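Propionate kinase (PDB 3KHY) probably catalyses the reversible, magnesium-dependent transfer of a phosphoryl group from ATP to acetate or propionate, forming the acyl phosphate and ADP. Local coordinates at residues I197-H200 / S206-A209; S215-M220 / M308-K313. All blocks are in the same frame, centred on the assembly; numbering follows the deposited sequence.

Overall arrangement
The two contacts lie in series in the 384-residue chain, contact 1 closing before contact 2 opens, and their centres are about 9 Å apart. After the eight-stranded sheet of the N-terminal part and helix 175-188, the chain forms strands 196-201 and 205-211, which contact 1 joins across a short loop. Strand 214-218 follows directly as an outermost strand of the same five-stranded sheet. From it, contact 2 closes a much longer, largely helical excursion of 87 residues, reaching the loop between helix 287-307 and strand 316-320. Strand 205-211 ties the contacts together: it pairs with 196-201 on one side and with 214-218 on the other.

Contact 1 of 2, residues I197-H200 / S206-A209; sequences IVAH and SITA
Ile207 turns CG1 away from its backbone N (chi1 -179°), and Ile197, with CG1 beside its own N (chi1 -65°), sends CG2 out to meet it. The two side chains cross at a slant, CG2 of Ile197 lying 3.6 Å from CD1 of Ile207. The same CD1 of Ile207 is 4.3 Å from Ala199 CB, making a small apolar patch on this face, onto which Phe303, Val304 and Tyr307 of helix 287-307 pack. Beneath the side chains, Val198 and Thr208 form an antiparallel hydrogen-bonded pair: Val198 N gives Thr208 O a nearly straight bond of 2.9 Å (165° at the hydrogen), and Thr208 N returns one to Val198 O. This beta hairpin, 196-201 with 205-211, belongs to the actin-like ATPase fold, and its connecting loop, with His200, is predicted to bind ATP. At that end His200 and Ser206 are paired twice, His200 N to Ser206 O at 2.9 Å and Ser206 N to His200 O at 3.0 Å. Their side chains share the other face with those of Val198 and Thr208. The His200 ring stacks on His174, a predicted transition-state stabiliser, and its ND1 is hydrogen-bonded to Ser177 OG. Ser206 OG is gripped by both His174 ND1 and His178 NE2, while Thr208 OG1 is bonded to Thr218 OG1 of the adjoining strand.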
loop_
_atom_site.group_PDB
_atom_site.type_symbol
_atom_site.label_atom_id
_atom_site.label_comp_id
_atom_site.label_asym_id
_atom_site.label_seq_id
_atom_site.Cartn_x
_atom_site.Cartn_y
_atom_site.Cartn_z
ATOM N N ILE A 197 13.770 2.557 12.985
ATOM C CA ILE A 197 12.550 2.861 12.259
ATOM C C ILE A 197 12.067 4.183 12.822
ATOM O O ILE A 197 11.912 4.318 14.030
ATOM C CB ILE A 197 11.496 1.781 12.487
ATOM C CG1 ILE A 197 11.980 0.461 11.883
ATOM C CG2 ILE A 197 10.140 2.213 11.892
ATOM C CD1 ILE A 197 11.170 -0.764 12.331
ATOM N N VAL A 198 11.876 5.167 11.947
ATOM C CA VAL A 198 11.476 6.502 12.373
ATOM C C VAL A 198 10.046 6.777 11.912
ATOM O O VAL A 198 9.741 6.724 10.716
ATOM C CB VAL A 198 12.423 7.594 11.816
ATOM C CG1 VAL A 198 11.954 9.000 12.247
ATOM C CG2 VAL A 198 13.879 7.346 12.275
ATOM N N ALA A 199 9.171 7.037 12.878
ATOM C CA ALA A 199 7.793 7.405 12.589
ATOM C C ALA A 199 7.632 8.904 12.808
ATOM O O ALA A 199 7.602 9.374 13.931
ATOM C CB ALA A 199 6.836 6.635 13.478
ATOM N N HIS A 200 7.581 9.652 11.715
ATOM C CA HIS A 200 7.352 11.088 11.765
ATOM C C HIS A 200 5.850 11.299 11.677
ATOM O O HIS A 200 5.270 11.148 10.601
ATOM C CB HIS A 200 8.034 11.765 10.571
ATOM C CG HIS A 200 7.822 13.247 10.518
ATOM N ND1 HIS A 200 8.844 14.152 10.701
ATOM C CD2 HIS A 200 6.699 13.982 10.330
ATOM C CE1 HIS A 200 8.366 15.380 10.610
ATOM N NE2 HIS A 200 7.065 15.306 10.386
ATOM N N SER A 206 4.751 9.999 7.921
ATOM C CA SER A 206 5.467 8.992 7.147
ATOM C C SER A 206 6.400 8.199 8.059
ATOM O O SER A 206 6.774 8.657 9.148
ATOM C CB SER A 206 6.271 9.639 6.028
ATOM O OG SER A 206 7.410 10.272 6.570
ATOM N N ILE A 207 6.764 7.004 7.619
ATOM C CA ILE A 207 7.622 6.146 8.419
ATOM C C ILE A 207 8.751 5.596 7.540
ATOM O O ILE A 207 8.556 5.310 6.360
ATOM C CB ILE A 207 6.792 5.036 9.091
ATOM C CG1 ILE A 207 7.679 4.145 9.963
ATOM C CG2 ILE A 207 6.020 4.194 8.043
ATOM C CD1 ILE A 207 6.846 3.234 10.841
ATOM N N THR A 208 9.946 5.501 8.098
ATOM C CA THR A 208 11.109 5.156 7.296
ATOM C C THR A 208 11.947 4.101 7.983
ATOM O O THR A 208 12.136 4.152 9.200
ATOM C CB THR A 208 11.968 6.397 7.040
ATOM O OG1 THR A 208 11.207 7.335 6.263
ATOM C CG2 THR A 208 13.259 6.037 6.295
ATOM N N ALA A 209 12.436 3.140 7.199
ATOM C CA ALA A 209 13.388 2.159 7.700
ATOM C C ALA A 209 14.798 2.639 7.368
ATOM O O ALA A 209 15.164 2.764 6.198
ATOM C CB ALA A 209 13.131 0.775 7.062
#

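Contact 2 of 2, residues S215-M220 / M308-K313; sequences SIDTSM and MIYFNK
Ile216 and Asp217 meet Tyr310 at two different places, the isoleucine over the ring and the aspartate at its hydroxyl end. In Ile216, CG1 points away from the backbone N (chi1 -168°), which leaves CG2 wedged between N and the carbonyl carbon and directed at the ring. CG2 of Ile216 makes a CH-pi contact 3.8 Å from the centroid of the Tyr310 ring, almost along its normal, and CD1 of Ile216 lies 3.7 Å from Tyr310 CD1 at the rim. The opposite face carries CG1 of Ile309, so the ring is sandwiched between two isoleucines and its tilt is restrained from both sides. Asp217 holds its CG anti to N (chi1 -159°), bringing OD2 to the ring edge, near the ring plane. Tyr310 OH donates a very short hydrogen bond of 2.5 Å to Asp217 OD2, with the carboxylate turned 80° from the ring. OD2 also forms a salt bridge with Lys302 of the second subunit, a positive charge likely to favour the ionised acid. Around this pair, Ile153 of helix 151-154 touches all three side chains, Ala209 of strand 205-211 packs on Ile216 and Tyr310, and Tyr307 of helix 287-307 lies against Asp217.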
loop_
_atom_site.group_PDB
_atom_site.type_symbol
_atom_site.label_atom_id
_atom_site.label_comp_id
_atom_site.label_asym_id
_atom_site.label_seq_id
_atom_site.Cartn_x
_atom_site.Cartn_y
_atom_site.Cartn_z
ATOM N N SER A 215 18.307 5.467 4.391
ATOM C CA SER A 215 16.930 5.066 4.101
ATOM C C SER A 215 16.923 3.853 3.155
ATOM O O SER A 215 17.600 3.856 2.129
ATOM C CB SER A 215 16.156 6.235 3.470
ATOM O OG SER A 215 14.852 5.815 3.070
ATOM N N ILE A 216 16.182 2.808 3.517
ATOM C CA ILE A 216 16.043 1.640 2.663
ATOM C C ILE A 216 14.596 1.454 2.200
ATOM O O ILE A 216 14.343 0.795 1.198
ATOM C CB ILE A 216 16.558 0.354 3.365
ATOM C CG1 ILE A 216 16.696 -0.798 2.372
ATOM C CG2 ILE A 216 15.635 -0.063 4.515
ATOM C CD1 ILE A 216 17.429 -2.003 2.967
ATOM N N ASP A 217 13.643 2.036 2.932
ATOM C CA ASP A 217 12.226 1.940 2.553
ATOM C C ASP A 217 11.497 3.058 3.288
ATOM O O ASP A 217 11.938 3.499 4.338
ATOM C CB ASP A 217 11.674 0.563 2.943
ATOM C CG ASP A 217 10.402 0.168 2.171
ATOM O OD1 ASP A 217 9.804 0.997 1.443
ATOM O OD2 ASP A 217 9.984 -0.997 2.333
ATOM N N THR A 218 10.394 3.530 2.724
ATOM C CA THR A 218 9.637 4.597 3.349
ATOM C C THR A 218 8.214 4.560 2.829
ATOM O O THR A 218 7.942 3.974 1.766
ATOM C CB THR A 218 10.294 5.962 3.072
ATOM O OG1 THR A 218 9.695 6.950 3.893
ATOM C CG2 THR A 218 10.144 6.341 1.595
ATOM N N SER A 219 7.307 5.198 3.563
ATOM C CA SER A 219 5.870 4.987 3.351
ATOM C C SER A 219 5.193 5.906 2.321
ATOM O O SER A 219 4.207 5.509 1.695
ATOM C CB SER A 219 5.123 5.019 4.686
ATOM O OG SER A 219 5.149 6.315 5.249
HETATM N N MSE A 220 5.698 7.129 2.142
HETATM C CA MSE A 220 5.132 8.004 1.099
HETATM C C MSE A 220 5.550 7.516 -0.289
HETATM O O MSE A 220 6.416 6.668 -0.399
HETATM C CB MSE A 220 5.509 9.468 1.325
HETATM C CG MSE A 220 4.695 10.107 2.451
HETATM SE SE MSE A 220 5.456 11.790 3.047
HETATM C CE MSE A 220 3.924 12.462 4.074
HETATM N N MSE A 308 10.352 -4.541 10.067
HETATM C CA MSE A 308 11.209 -5.421 10.860
HETATM C C MSE A 308 12.079 -6.328 9.970
HETATM O O MSE A 308 13.151 -6.758 10.388
HETATM C CB MSE A 308 10.378 -6.267 11.831
HETATM C CG MSE A 308 9.602 -5.445 12.850
HETATM SE SE MSE A 308 10.799 -4.335 13.965
HETATM C CE MSE A 308 11.434 -5.751 15.173
ATOM N N ILE A 309 11.639 -6.603 8.741
ATOM C CA ILE A 309 12.443 -7.449 7.844
ATOM C C ILE A 309 13.853 -6.929 7.602
ATOM O O ILE A 309 14.752 -7.718 7.293
ATOM C CB ILE A 309 11.813 -7.644 6.447
ATOM C CG1 ILE A 309 11.683 -6.297 5.726
ATOM C CG2 ILE A 309 10.494 -8.374 6.529
ATOM C CD1 ILE A 309 11.363 -6.451 4.237
ATOM N N TYR A 310 14.052 -5.615 7.715
ATOM C CA TYR A 310 15.355 -5.024 7.371
ATOM C C TYR A 310 16.417 -5.117 8.461
ATOM O O TYR A 310 17.561 -4.702 8.247
ATOM C CB TYR A 310 15.216 -3.555 6.969
ATOM C CG TYR A 310 14.285 -3.340 5.801
ATOM C CD1 TYR A 310 14.604 -3.830 4.533
ATOM C CD2 TYR A 310 13.080 -2.649 5.965
ATOM C CE1 TYR A 310 13.748 -3.646 3.460
ATOM C CE2 TYR A 310 12.216 -2.463 4.896
ATOM C CZ TYR A 310 12.558 -2.965 3.643
ATOM O OH TYR A 310 11.710 -2.781 2.570
ATOM N N PHE A 311 16.062 -5.654 9.623
ATOM C CA PHE A 311 16.952 -5.530 10.770
ATOM C C PHE A 311 17.344 -6.852 11.403
ATOM O O PHE A 311 16.489 -7.600 11.872
ATOM C CB PHE A 311 16.309 -4.627 11.838
ATOM C CG PHE A 311 15.990 -3.244 11.344
ATOM C CD1 PHE A 311 16.966 -2.251 11.345
ATOM C CD2 PHE A 311 14.722 -2.933 10.881
ATOM C CE1 PHE A 311 16.692 -0.971 10.881
ATOM C CE2 PHE A 311 14.432 -1.643 10.424
ATOM C CZ PHE A 311 15.422 -0.665 10.429
ATOM N N ASN A 312 18.645 -7.126 11.432
ATOM C CA ASN A 312 19.149 -8.207 12.258
ATOM C C ASN A 312 18.927 -7.814 13.712
ATOM O O ASN A 312 18.465 -8.610 14.528
ATOM C CB ASN A 312 20.636 -8.440 12.004
ATOM C CG ASN A 312 21.198 -9.544 12.873
ATOM O OD1 ASN A 312 20.779 -10.698 12.778
ATOM N ND2 ASN A 312 22.148 -9.195 13.731
ATOM N N LYS A 313 19.251 -6.565 14.015
ATOM C CA LYS A 313 19.051 -6.006 15.347
ATOM C C LYS A 313 18.503 -4.593 15.222
ATOM O O LYS A 313 19.199 -3.683 14.762
ATOM C CB LYS A 313 20.372 -5.986 16.119
ATOM C CG LYS A 313 20.290 -5.355 17.512
ATOM C CD LYS A 313 21.646 -5.434 18.211
ATOM C CE LYS A 313 21.683 -4.602 19.488
ATOM N NZ LYS A 313 23.084 -4.428 20.001
#